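Local coordinates for protein chitooligosaccharide oxidase (Gibberella zeae, PDB 6Y0R) that oxidises the C1 hydroxyl of chitooligosaccharides to lactones with a covalently bound FAD, passing the electrons to molecular oxygen to form hydrogen peroxide, at residues A[171-176]-A[382-387]; A[266-271]-A[373-378]; A[25-30]-A[83-88]. All blocks are in the same frame, centred on the assembly; numbering follows the deposited sequence.

Contact 1 (A[171-176]-A[382-387]); sequences VARKHG and TYSAVS
Arg173 meets Ala385 through its carbonyl O and Ser384 through both that carbonyl O and its side chain. The carbonyl O of Arg173 accepts a hydrogen bond from Ala385 N at 2.8 Å; the bond is nearly straight, 166° at the hydrogen, although the donor stands 34° out of the carbonyl plane. Ser384 CA lies 3.6 Å from this same Arg173 O as a secondary C-H...O contact. The arginine side chain leaves with CG anti to the carbonyl carbon and then bends at chi3 (70°), a turn that sets NE beside Ser384, 3.9 Å from Ser384 CB. Ser384 CA lies over one face of the guanidinium, offset toward the rim. At its edge and in its plane sits water 1, which accepts from Arg173 NH2 at 3.0 Å and also from the backbone N of Tyr383, bridging the two segments.

Next along the loop, Ala385 points its CB at the end of helix 172-175, reaching Gly176 N at 3.4 Å. Gly176 leaves the helix with positive phi, at backbone angles where a CB would press on the carbonyl O of His175, which calls for glycine. Val386 adds the apolar part, with CG2 3.8 Å from Ala172 CB.

The short helix belongs to the FAD-binding region, with the Ala172 side chain about 8 Å from the flavin cofactor, whereas 382-387 lies in the loop that follows strand 371-378 of the seven-stranded sheet. Beyond the two segments, Arg173 NE bonds to Gly380 O and NH1 to the carbonyls of Pro262 and Ile265, while Ser384 OG pairs with Thr379 O. The guanidinium is held mainly by backbone carbonyls and a water, so its charge is probably stabilised by peptide dipoles, and its rotation is fixed by several N-H groups at once.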
ATOM      1  N   VAL A 171      -6.801  -9.560   6.588  1.00 15.84           N
ATOM      2  CA  VAL A 171      -8.056 -10.229   6.169  1.00 16.73           C
ATOM      3  C   VAL A 171      -8.286 -10.061   4.674  1.00 16.01           C
ATOM      4  O   VAL A 171      -9.461 -10.147   4.257  1.00 15.91           O
ATOM      5  CB  VAL A 171      -9.267  -9.771   6.998  1.00 17.35           C
ATOM      6  CG1 VAL A 171      -9.096 -10.226   8.449  1.00 16.80           C
ATOM      7  CG2 VAL A 171      -9.562  -8.292   6.891  1.00 17.67           C
ATOM      8  N   ALA A 172      -7.242  -9.806   3.884  1.00 14.54           N
ATOM      9  CA  ALA A 172      -7.394  -9.560   2.433  1.00 14.94           C
ATOM     10  C   ALA A 172      -8.094 -10.747   1.750  1.00 15.13           C
ATOM     11  O   ALA A 172      -8.891 -10.527   0.834  1.00 15.75           O
ATOM     12  CB  ALA A 172      -6.027  -9.311   1.825  1.00 15.83           C
ATOM     13  N   ARG A 173      -7.736 -11.969   2.083  1.00 15.60           N
ATOM     14  CA  ARG A 173      -8.254 -13.107   1.292  1.00 15.57           C
ATOM     15  C   ARG A 173      -9.737 -13.258   1.602  1.00 15.41           C
ATOM     16  O   ARG A 173     -10.443 -13.788   0.739  1.00 15.31           O
ATOM     17  CB  ARG A 173      -7.479 -14.386   1.534  1.00 15.53           C
ATOM     18  CG  ARG A 173      -6.040 -14.274   1.048  1.00 15.16           C
ATOM     19  CD  ARG A 173      -5.259 -15.560   1.115  1.00 15.96           C
ATOM     20  NE  ARG A 173      -5.695 -16.560   0.138  1.00 16.09           N
ATOM     21  CZ  ARG A 173      -6.481 -17.586   0.384  1.00 16.25           C
ATOM     22  NH1 ARG A 173      -7.005 -17.767   1.583  1.00 16.77           N
ATOM     23  NH2 ARG A 173      -6.740 -18.429  -0.597  1.00 17.75           N
ATOM     24  N   LYS A 174     -10.221 -12.766   2.739  1.00 16.06           N
ATOM     25  CA  LYS A 174     -11.690 -12.848   3.005  1.00 16.30           C
ATOM     26  C   LYS A 174     -12.434 -11.636   2.453  1.00 17.77           C
ATOM     27  O   LYS A 174     -13.559 -11.803   1.921  1.00 20.51           O
ATOM     28  CB  LYS A 174     -11.943 -12.986   4.496  1.00 15.71           C
ATOM     29  CG  LYS A 174     -13.404 -13.138   4.875  1.00 17.83           C
ATOM     30  CD  LYS A 174     -13.987 -14.472   4.423  1.00 19.33           C
ATOM     31  CE  LYS A 174     -15.470 -14.543   4.730  1.00 22.23           C
ATOM     32  NZ  LYS A 174     -15.959 -15.912   4.502  1.00 24.78           N
ATOM     33  N   HIS A 175     -11.878 -10.438   2.579  1.00 17.85           N
ATOM     34  CA  HIS A 175     -12.640  -9.186   2.337  1.00 17.55           C
ATOM     35  C   HIS A 175     -12.052  -8.360   1.185  1.00 19.27           C
ATOM     36  O   HIS A 175     -12.695  -7.410   0.768  1.00 21.53           O
ATOM     37  CB  HIS A 175     -12.755  -8.358   3.610  1.00 19.20           C
ATOM     38  CG  HIS A 175     -13.618  -8.995   4.648  1.00 20.97           C
ATOM     39  ND1 HIS A 175     -14.987  -9.157   4.470  1.00 21.73           N
ATOM     40  CD2 HIS A 175     -13.311  -9.548   5.838  1.00 20.84           C
ATOM     41  CE1 HIS A 175     -15.477  -9.770   5.563  1.00 22.13           C
ATOM     42  NE2 HIS A 175     -14.469 -10.049   6.398  1.00 22.30           N
ATOM     43  N   GLY A 176     -10.907  -8.756   0.653  1.00 17.22           N
ATOM     44  CA  GLY A 176     -10.294  -8.092  -0.502  1.00 16.48           C
ATOM     45  C   GLY A 176      -9.274  -7.056  -0.107  1.00 16.66           C
ATOM     46  O   GLY A 176      -8.986  -6.890   1.098  1.00 17.97           O
ATOM     47  N   THR A 382      -8.072 -20.241  -4.888  1.00 15.43           N
ATOM     48  CA  THR A 382      -9.478 -20.471  -5.274  1.00 16.61           C
ATOM     49  C   THR A 382     -10.429 -19.530  -4.532  1.00 15.75           C
ATOM     50  O   THR A 382     -11.319 -18.940  -5.203  1.00 17.02           O
ATOM     51  CB  THR A 382      -9.830 -21.923  -4.972  1.00 17.19           C
ATOM     52  OG1 THR A 382      -8.896 -22.763  -5.642  1.00 17.44           O
ATOM     53  CG2 THR A 382     -11.247 -22.232  -5.426  1.00 16.82           C
ATOM     54  N   TYR A 383     -10.299 -19.411  -3.209  1.00 14.88           N
ATOM     55  CA  TYR A 383     -11.278 -18.699  -2.355  1.00 15.79           C
ATOM     56  C   TYR A 383     -10.888 -17.252  -2.054  1.00 17.21           C
ATOM     57  O   TYR A 383     -11.658 -16.578  -1.382  1.00 17.57           O
ATOM     58  CB  TYR A 383     -11.547 -19.494  -1.078  1.00 14.32           C
ATOM     59  CG  TYR A 383     -12.132 -20.842  -1.384  1.00 14.23           C
ATOM     60  CD1 TYR A 383     -13.405 -20.962  -1.904  1.00 15.66           C
ATOM     61  CD2 TYR A 383     -11.395 -21.978  -1.214  1.00 14.59           C
ATOM     62  CE1 TYR A 383     -13.919 -22.204  -2.225  1.00 15.03           C
ATOM     63  CE2 TYR A 383     -11.901 -23.238  -1.490  1.00 16.32           C
ATOM     64  CZ  TYR A 383     -13.166 -23.339  -2.040  1.00 15.94           C
ATOM     65  OH  TYR A 383     -13.682 -24.594  -2.359  1.00 17.60           O
ATOM     66  N   SER A 384      -9.781 -16.735  -2.595  1.00 14.68           N
ATOM     67  CA  SER A 384      -9.335 -15.363  -2.259  1.00 15.40           C
ATOM     68  C   SER A 384     -10.227 -14.275  -2.867  1.00 16.48           C
ATOM     69  O   SER A 384     -10.491 -14.250  -4.083  1.00 16.78           O
ATOM     70  CB  SER A 384      -7.922 -15.153  -2.716  1.00 15.45           C
ATOM     71  OG  SER A 384      -7.616 -13.786  -2.545  1.00 16.36           O
ATOM     72  N   ALA A 385     -10.629 -13.315  -2.057  1.00 17.51           N
ATOM     73  CA  ALA A 385     -11.361 -12.104  -2.490  1.00 15.67           C
ATOM     74  C   ALA A 385     -10.464 -11.192  -3.312  1.00 15.03           C
ATOM     75  O   ALA A 385     -11.009 -10.426  -4.161  1.00 18.47           O
ATOM     76  CB  ALA A 385     -11.886 -11.405  -1.282  1.00 16.68           C
ATOM     77  N   VAL A 386      -9.146 -11.228  -3.076  1.00 16.44           N
ATOM     78  CA  VAL A 386      -8.223 -10.345  -3.863  1.00 15.74           C
ATOM     79  C   VAL A 386      -8.247 -10.800  -5.317  1.00 17.65           C
ATOM     80  O   VAL A 386      -8.192  -9.940  -6.222  1.00 18.19           O
ATOM     81  CB  VAL A 386      -6.811 -10.325  -3.253  1.00 15.69           C
ATOM     82  CG1 VAL A 386      -5.849  -9.548  -4.160  1.00 16.60           C
ATOM     83  CG2 VAL A 386      -6.860  -9.711  -1.870  1.00 16.10           C
ATOM     84  N   SER A 387      -8.259 -12.103  -5.558  1.00 17.69           N
ATOM     85  CA  SER A 387      -8.121 -12.643  -6.935  1.00 19.57           C
ATOM     86  C   SER A 387      -9.500 -13.003  -7.483  1.00 21.98           C
ATOM     87  O   SER A 387      -9.543 -13.663  -8.562  1.00 23.84           O
ATOM     88  CB  SER A 387      -7.114 -13.762  -7.007  1.00 20.77           C
ATOM     89  OG  SER A 387      -7.329 -14.721  -5.994  1.00 22.92           O
TER
HETATM   90  O   HOH W   1      -8.114 -20.806  -1.792  1.00 17.65           O

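Contact 2 (A[266-271]-A[373-378]); sequences TMQMGV and WLQMDI
Gln268 and Asp377 reach the same spot by different first torsions. In Gln268, CG sits between the backbone N and the carbonyl carbon (chi1 64°), and the chain beyond it is extended; in Asp377, CG stands anti to the carbonyl carbon. The two side chains lie side by side and point the same way, their amide and carboxylate planes turned 45° apart. Gln268 OE1 approaches Asp377 OD1 to 2.8 Å, but as modelled both are acceptors and the pair is not a hydrogen bond. Asp377 OD1 also lies 3.1 Å from Gln268 CB. The orientation of the Gln268 amide is supported instead by NE2, which donates to Asp279 OD2 on the adjoining strand.

On the opposite face of the sheet the pairing is apolar. Leu374 CD1 comes 3.7 Å from Val271 CG2, the two side chains running alongside each other. Met269 CB and Met376 CB stand 4.2 Å apart, and at the end of the pairing Met267 CG touches Ile378 CD1.

The backbones are antiparallel, with short axes at 156°. Met269 and Met376 exchange two hydrogen bonds, 2.8 Å from Met269 N to Met376 O and 2.7 Å from Met376 N to Met269 O. Val271 and Leu374 form a second such hydrogen-bonded pair, and Ile378 N donates to Met267 O at 3.2 Å.

These are central strands of the seven-stranded antiparallel sheet, flanked by strand 275-283 beyond 266-271 and by strand 403-411 beyond 373-378. The face carrying Gln268, Gln375 and Asp377 turns to the flavin side, Gln375 being about 7 Å from FAD; against the methionine-rich face, Phe254 of helix 247-260 packs on Met267, Met269, Met376 and Ile378.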
ATOM      1  N   THR A 266      -5.306 -15.461   5.870  1.00 15.60           N
ATOM      2  CA  THR A 266      -4.356 -14.632   5.119  1.00 15.63           C
ATOM      3  C   THR A 266      -3.003 -14.838   5.780  1.00 16.23           C
ATOM      4  O   THR A 266      -2.944 -14.765   7.012  1.00 16.36           O
ATOM      5  CB  THR A 266      -4.800 -13.172   5.010  1.00 16.51           C
ATOM      6  OG1 THR A 266      -6.079 -13.045   4.365  1.00 17.38           O
ATOM      7  CG2 THR A 266      -3.778 -12.355   4.246  1.00 18.01           C
ATOM      8  N   MET A 267      -1.969 -15.173   5.022  1.00 14.81           N
ATOM      9  CA  MET A 267      -0.683 -15.404   5.671  1.00 15.94           C
ATOM     10  C   MET A 267       0.462 -15.128   4.718  1.00 14.58           C
ATOM     11  O   MET A 267       0.240 -14.976   3.479  1.00 17.36           O
ATOM     12  CB  MET A 267      -0.565 -16.829   6.220  1.00 18.88           C
ATOM     13  CG  MET A 267      -0.566 -17.899   5.212  1.00 19.94           C
ATOM     14  SD  MET A 267      -0.499 -19.485   6.184  1.00 23.81           S
ATOM     15  CE  MET A 267       0.620 -19.041   7.490  1.00 37.28           C
ATOM     16  N   GLN A 268       1.625 -15.040   5.323  1.00 15.78           N
ATOM     17  CA  GLN A 268       2.853 -14.659   4.611  1.00 15.88           C
ATOM     18  C   GLN A 268       4.066 -15.396   5.182  1.00 15.49           C
ATOM     19  O   GLN A 268       4.064 -15.784   6.352  1.00 15.81           O
ATOM     20  CB  GLN A 268       2.992 -13.139   4.672  1.00 18.43           C
ATOM     21  CG  GLN A 268       3.170 -12.641   6.078  1.00 21.02           C
ATOM     22  CD  GLN A 268       3.162 -11.130   6.189  1.00 29.93           C
ATOM     23  OE1 GLN A 268       3.156 -10.393   5.197  1.00 37.39           O
ATOM     24  NE2 GLN A 268       3.060 -10.667   7.430  1.00 33.79           N
ATOM     25  N   MET A 269       5.098 -15.469   4.358  1.00 14.84           N
ATOM     26  CA  MET A 269       6.388 -16.027   4.726  1.00 14.81           C
ATOM     27  C   MET A 269       7.372 -14.866   4.861  1.00 16.39           C
ATOM     28  O   MET A 269       7.537 -14.116   3.872  1.00 17.17           O
ATOM     29  CB  MET A 269       6.875 -17.014   3.677  1.00 16.75           C
ATOM     30  CG  MET A 269       8.205 -17.635   4.046  1.00 18.84           C
ATOM     31  SD  MET A 269       8.136 -18.885   5.330  1.00 20.52           S
ATOM     32  CE  MET A 269       7.085 -20.122   4.580  1.00 18.52           C
ATOM     33  N   GLY A 270       7.984 -14.704   6.031  1.00 16.65           N
ATOM     34  CA  GLY A 270       9.057 -13.715   6.203  1.00 17.31           C
ATOM     35  C   GLY A 270      10.417 -14.381   6.035  1.00 19.37           C
ATOM     36  O   GLY A 270      10.566 -15.573   6.430  1.00 18.26           O
ATOM     37  N   VAL A 271      11.384 -13.707   5.394  1.00 17.67           N
ATOM     38  CA  VAL A 271      12.729 -14.285   5.134  1.00 17.31           C
ATOM     39  C   VAL A 271      13.733 -13.187   5.443  1.00 18.82           C
ATOM     40  O   VAL A 271      13.516 -12.057   5.005  1.00 18.28           O
ATOM     41  CB  VAL A 271      12.884 -14.805   3.702  1.00 17.47           C
ATOM     42  CG1 VAL A 271      14.213 -15.527   3.564  1.00 19.96           C
ATOM     43  CG2 VAL A 271      11.712 -15.716   3.254  1.00 18.43           C
ATOM     44  N   TRP A 373      15.274  -7.752   4.353  1.00 19.18           N
ATOM     45  CA  TRP A 373      14.253  -8.787   4.676  1.00 17.58           C
ATOM     46  C   TRP A 373      13.261  -8.821   3.526  1.00 16.91           C
ATOM     47  O   TRP A 373      13.240  -7.894   2.691  1.00 16.90           O
ATOM     48  CB  TRP A 373      13.513  -8.557   5.991  1.00 17.44           C
ATOM     49  CG  TRP A 373      12.886  -7.217   6.164  1.00 18.34           C
ATOM     50  CD1 TRP A 373      13.440  -6.146   6.789  1.00 22.80           C
ATOM     51  CD2 TRP A 373      11.568  -6.798   5.751  1.00 18.81           C
ATOM     52  NE1 TRP A 373      12.571  -5.091   6.792  1.00 21.08           N
ATOM     53  CE2 TRP A 373      11.418  -5.457   6.145  1.00 19.54           C
ATOM     54  CE3 TRP A 373      10.556  -7.384   4.998  1.00 21.27           C
ATOM     55  CZ2 TRP A 373      10.261  -4.718   5.905  1.00 21.67           C
ATOM     56  CZ3 TRP A 373       9.416  -6.645   4.718  1.00 21.17           C
ATOM     57  CH2 TRP A 373       9.284  -5.319   5.151  1.00 20.89           C
ATOM     58  N   LEU A 374      12.440  -9.861   3.470  1.00 15.64           N
ATOM     59  CA  LEU A 374      11.385  -9.908   2.439  1.00 17.07           C
ATOM     60  C   LEU A 374      10.195 -10.642   3.025  1.00 15.32           C
ATOM     61  O   LEU A 374      10.340 -11.326   4.040  1.00 15.35           O
ATOM     62  CB  LEU A 374      11.884 -10.536   1.149  1.00 19.25           C
ATOM     63  CG  LEU A 374      12.289 -11.999   1.247  1.00 19.65           C
ATOM     64  CD1 LEU A 374      11.105 -12.907   0.943  1.00 19.20           C
ATOM     65  CD2 LEU A 374      13.442 -12.278   0.293  1.00 22.65           C
ATOM     66  N   GLN A 375       9.043 -10.388   2.426  1.00 16.11           N
ATOM     67  CA  GLN A 375       7.812 -11.121   2.751  1.00 17.66           C
ATOM     68  C   GLN A 375       7.307 -11.729   1.457  1.00 16.90           C
ATOM     69  O   GLN A 375       7.432 -11.122   0.370  1.00 18.69           O
ATOM     70  CB  GLN A 375       6.728 -10.244   3.383  1.00 19.68           C
ATOM     71  CG  GLN A 375       7.109  -9.543   4.660  1.00 23.99           C
ATOM     72  CD  GLN A 375       6.162  -8.379   4.868  1.00 28.70           C
ATOM     73  OE1 GLN A 375       5.754  -7.690   3.922  1.00 30.55           O
ATOM     74  NE2 GLN A 375       5.778  -8.174   6.110  1.00 32.11           N
ATOM     75  N   MET A 376       6.801 -12.937   1.560  1.00 15.71           N
ATOM     76  CA  MET A 376       6.055 -13.583   0.467  1.00 16.00           C
ATOM     77  C   MET A 376       4.610 -13.823   0.919  1.00 16.84           C
ATOM     78  O   MET A 376       4.392 -14.669   1.785  1.00 15.49           O
ATOM     79  CB  MET A 376       6.688 -14.910   0.065  1.00 17.22           C
ATOM     80  CG  MET A 376       5.994 -15.501  -1.107  1.00 19.78           C
ATOM     81  SD  MET A 376       6.784 -16.976  -1.683  1.00 24.25           S
ATOM     82  CE  MET A 376       6.273 -18.116  -0.427  1.00 23.93           C
ATOM     83  N   ASP A 377       3.682 -13.033   0.395  1.00 16.03           N
ATOM     84  CA  ASP A 377       2.271 -13.034   0.826  1.00 17.85           C
ATOM     85  C   ASP A 377       1.483 -13.906  -0.150  1.00 18.42           C
ATOM     86  O   ASP A 377       1.653 -13.733  -1.348  1.00 16.74           O
ATOM     87  CB  ASP A 377       1.702 -11.620   0.842  1.00 19.25           C
ATOM     88  CG  ASP A 377       2.510 -10.554   1.579  1.00 25.46           C
ATOM     89  OD1 ASP A 377       3.259 -10.905   2.478  1.00 29.98           O
ATOM     90  OD2 ASP A 377       2.405  -9.350   1.180  1.00 28.33           O
ATOM     91  N   ILE A 378       0.562 -14.738   0.346  1.00 17.27           N
ATOM     92  CA  ILE A 378      -0.403 -15.425  -0.559  1.00 18.88           C
ATOM     93  C   ILE A 378      -1.562 -14.460  -0.777  1.00 18.07           C
ATOM     94  O   ILE A 378      -2.294 -14.153   0.209  1.00 21.54           O
ATOM     95  CB  ILE A 378      -0.867 -16.780   0.037  1.00 20.39           C
ATOM     96  CG1 ILE A 378       0.328 -17.688   0.291  1.00 23.28           C
ATOM     97  CG2 ILE A 378      -1.869 -17.388  -0.927  1.00 21.99           C
ATOM     98  CD1 ILE A 378       0.139 -18.689   1.408  1.00 28.91           C
TER

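Contact 3 (A[25-30]-A[83-88]); sequences EAVNSC and HGVAIS
His83 lays its imidazole on the start of helix 26-33, touching Ala26, Val27 and Cys30. Followed outward, the side chain starts with CB, which is 4.5 Å from Val27 CB. CG is placed anti to the carbonyl carbon (chi1 -65°), and from there the ring extends over the helix backbone. Along one branch of the ring CD2 comes to 4.1 Å from Val27 CA. Along the other, ND1 lies 3.5 Å from Ala26 CB, and CE1 is closer still to the same methyl, Ala26 CB, at 3.3 Å. The tip atom NE2 meets Cys30 CB at 3.6 Å.

The peptide linking Ala26 to Val27 packs under one face of the imidazole: Val27 N lies over the centre of the ring, and Ala26 C is offset toward the rim. Cys30 contributes its sulfur differently. SG is anti to the backbone N and stands 5.0 Å from the His83 ring centroid, 86° off the ring normal, a sulfur-aromatic contact at the edge. The contact thus rests on van der Waals, peptide-face and sulfur-edge packing. A smaller apolar touch follows after the turn, where Val27 CG2 faces Val85 CG2 at 4.2 Å.

Between His83 and Val85 the chain bends through Gly84, whose positive phi belongs to a Schellman motif closing helix 70-83. This surface contact therefore joins the first helix of the modelled chain to the end of another, and a disulfide from Cys30 to Cys79 ties the same two helices covalently. Past the turn, strand 87-90 runs at the margin of the small four-stranded mixed sheet of the FAD-binding domain, beside strand 108-111, where Val85 packs on Leu108 and Ile87 on Ile110.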
ATOM      1  N   GLU A  25       7.029  32.878  -5.119  1.00 69.51           N
ATOM      2  CA  GLU A  25       5.975  32.043  -5.753  1.00 63.64           C
ATOM      3  C   GLU A  25       4.736  32.916  -5.967  1.00 61.35           C
ATOM      4  O   GLU A  25       4.166  33.410  -4.960  1.00 56.84           O
ATOM      5  CB  GLU A  25       5.613  30.827  -4.887  1.00 61.62           C
ATOM      6  CG  GLU A  25       6.804  30.001  -4.404  1.00 69.16           C
ATOM      7  CD  GLU A  25       7.525  29.170  -5.455  1.00 69.17           C
ATOM      8  OE1 GLU A  25       8.500  28.474  -5.085  1.00 69.07           O
ATOM      9  OE2 GLU A  25       7.113  29.217  -6.635  1.00 66.73           O
ATOM     10  N   ALA A  26       4.333  33.109  -7.225  1.00 55.13           N
ATOM     11  CA  ALA A  26       2.962  33.552  -7.554  1.00 50.93           C
ATOM     12  C   ALA A  26       1.999  32.514  -6.949  1.00 43.29           C
ATOM     13  O   ALA A  26       0.893  32.919  -6.516  1.00 38.46           O
ATOM     14  CB  ALA A  26       2.783  33.730  -9.048  1.00 48.24           C
ATOM     15  N   VAL A  27       2.403  31.229  -6.883  1.00 41.88           N
ATOM     16  CA  VAL A  27       1.490  30.150  -6.401  1.00 36.94           C
ATOM     17  C   VAL A  27       1.235  30.376  -4.905  1.00 34.44           C
ATOM     18  O   VAL A  27       0.074  30.317  -4.508  1.00 33.45           O
ATOM     19  CB  VAL A  27       1.963  28.723  -6.752  1.00 39.15           C
ATOM     20  CG1 VAL A  27       3.292  28.332  -6.122  1.00 38.34           C
ATOM     21  CG2 VAL A  27       0.887  27.715  -6.411  1.00 39.83           C
ATOM     22  N   ASN A  28       2.252  30.731  -4.123  1.00 37.47           N
ATOM     23  CA  ASN A  28       2.068  31.023  -2.675  1.00 41.87           C
ATOM     24  C   ASN A  28       1.135  32.229  -2.495  1.00 44.80           C
ATOM     25  O   ASN A  28       0.165  32.096  -1.735  1.00 39.59           O
ATOM     26  CB  ASN A  28       3.394  31.195  -1.939  1.00 45.74           C
ATOM     27  CG  ASN A  28       3.899  29.879  -1.398  1.00 47.81           C
ATOM     28  OD1 ASN A  28       3.311  29.320  -0.454  1.00 44.78           O
ATOM     29  ND2 ASN A  28       4.959  29.372  -2.012  1.00 44.62           N
ATOM     30  N   SER A  29       1.356  33.343  -3.202  1.00 47.80           N
ATOM     31  CA  SER A  29       0.492  34.546  -3.069  1.00 43.66           C
ATOM     32  C   SER A  29      -0.929  34.204  -3.526  1.00 39.27           C
ATOM     33  O   SER A  29      -1.855  34.671  -2.865  1.00 42.68           O
ATOM     34  CB  SER A  29       1.064  35.763  -3.759  1.00 45.05           C
ATOM     35  OG  SER A  29       1.762  35.392  -4.930  1.00 51.81           O
ATOM     36  N   CYS A  30      -1.096  33.341  -4.543  1.00 37.92           N
ATOM     37  CA  CYS A  30      -2.418  32.838  -5.007  1.00 33.83           C
ATOM     38  C   CYS A  30      -3.102  32.134  -3.834  1.00 33.80           C
ATOM     39  O   CYS A  30      -4.271  32.408  -3.585  1.00 32.94           O
ATOM     40  CB  CYS A  30      -2.325  31.894  -6.212  1.00 32.98           C
ATOM     41  SG  CYS A  30      -3.941  31.331  -6.825  1.00 37.87           S
ATOM     42  N   HIS A  83      -1.193  28.399 -12.340  1.00 30.35           N
ATOM     43  CA  HIS A  83       0.260  28.723 -12.429  1.00 30.87           C
ATOM     44  C   HIS A  83       1.050  27.574 -13.077  1.00 29.41           C
ATOM     45  O   HIS A  83       2.294  27.702 -13.186  1.00 29.63           O
ATOM     46  CB  HIS A  83       0.800  29.139 -11.051  1.00 35.41           C
ATOM     47  CG  HIS A  83       0.195  30.410 -10.539  1.00 37.83           C
ATOM     48  ND1 HIS A  83       0.662  31.661 -10.925  1.00 40.34           N
ATOM     49  CD2 HIS A  83      -0.854  30.638  -9.719  1.00 40.01           C
ATOM     50  CE1 HIS A  83      -0.059  32.598 -10.341  1.00 45.10           C
ATOM     51  NE2 HIS A  83      -1.007  32.003  -9.601  1.00 44.40           N
ATOM     52  N   GLY A  84       0.356  26.532 -13.556  1.00 28.52           N
ATOM     53  CA  GLY A  84       0.957  25.406 -14.286  1.00 27.97           C
ATOM     54  C   GLY A  84       1.951  24.650 -13.432  1.00 29.84           C
ATOM     55  O   GLY A  84       2.881  24.061 -14.016  1.00 33.54           O
ATOM     56  N   VAL A  85       1.738  24.586 -12.117  1.00 27.56           N
ATOM     57  CA  VAL A  85       2.654  23.824 -11.209  1.00 26.50           C
ATOM     58  C   VAL A  85       2.057  22.422 -10.990  1.00 23.86           C
ATOM     59  O   VAL A  85       0.844  22.291 -10.804  1.00 27.25           O
ATOM     60  CB  VAL A  85       2.980  24.528  -9.882  1.00 32.40           C
ATOM     61  CG1 VAL A  85       3.389  25.982 -10.111  1.00 33.51           C
ATOM     62  CG2 VAL A  85       1.845  24.437  -8.887  1.00 36.10           C
ATOM     63  N   ALA A  86       2.919  21.417 -11.025  1.00 21.24           N
ATOM     64  CA  ALA A  86       2.552  20.020 -10.705  1.00 20.04           C
ATOM     65  C   ALA A  86       2.000  20.013  -9.280  1.00 18.71           C
ATOM     66  O   ALA A  86       2.524  20.726  -8.431  1.00 20.03           O
ATOM     67  CB  ALA A  86       3.731  19.089 -10.875  1.00 19.91           C
ATOM     68  N   ILE A  87       0.995  19.183  -9.073  1.00 18.45           N
ATOM     69  CA  ILE A  87       0.235  19.096  -7.803  1.00 18.61           C
ATOM     70  C   ILE A  87       0.332  17.644  -7.338  1.00 17.68           C
ATOM     71  O   ILE A  87       0.032  16.772  -8.144  1.00 17.94           O
ATOM     72  CB  ILE A  87      -1.226  19.515  -7.970  1.00 20.16           C
ATOM     73  CG1 ILE A  87      -1.332  20.916  -8.607  1.00 20.27           C
ATOM     74  CG2 ILE A  87      -1.950  19.428  -6.622  1.00 20.42           C
ATOM     75  CD1 ILE A  87      -2.694  21.255  -9.043  1.00 21.69           C
ATOM     76  N   SER A  88       0.614  17.470  -6.055  1.00 19.33           N
ATOM     77  CA  SER A  88       0.684  16.147  -5.388  1.00 19.35           C
ATOM     78  C   SER A  88      -0.063  16.251  -4.068  1.00 18.88           C
ATOM     79  O   SER A  88       0.206  17.215  -3.301  1.00 19.08           O
ATOM     80  CB  SER A  88       2.102  15.742  -5.165  1.00 21.41           C
ATOM     81  OG  SER A  88       2.778  15.527  -6.401  1.00 22.11           O
TER

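From the N terminus, contact 3 closes first, folding helix 26-33 against the end of helix 70-83 and the entry to strand 87-90 at the edge of the FAD-binding domain. Contact 1 then opens at 171-176, and its long loop returns at 382-387. Nested within that loop, contact 2 pairs 266-271 with 373-378 in the middle of the seven-stranded sheet. Contacts 1 and 2 touch, Arg173 N lying 3.0 Å from Thr266 OG1 in a probable hydrogen bond, so together they join the flavin region to the sheet. Contact 3 lies on the opposite side of the chain's centre, its centre about 42 Å from either of the others.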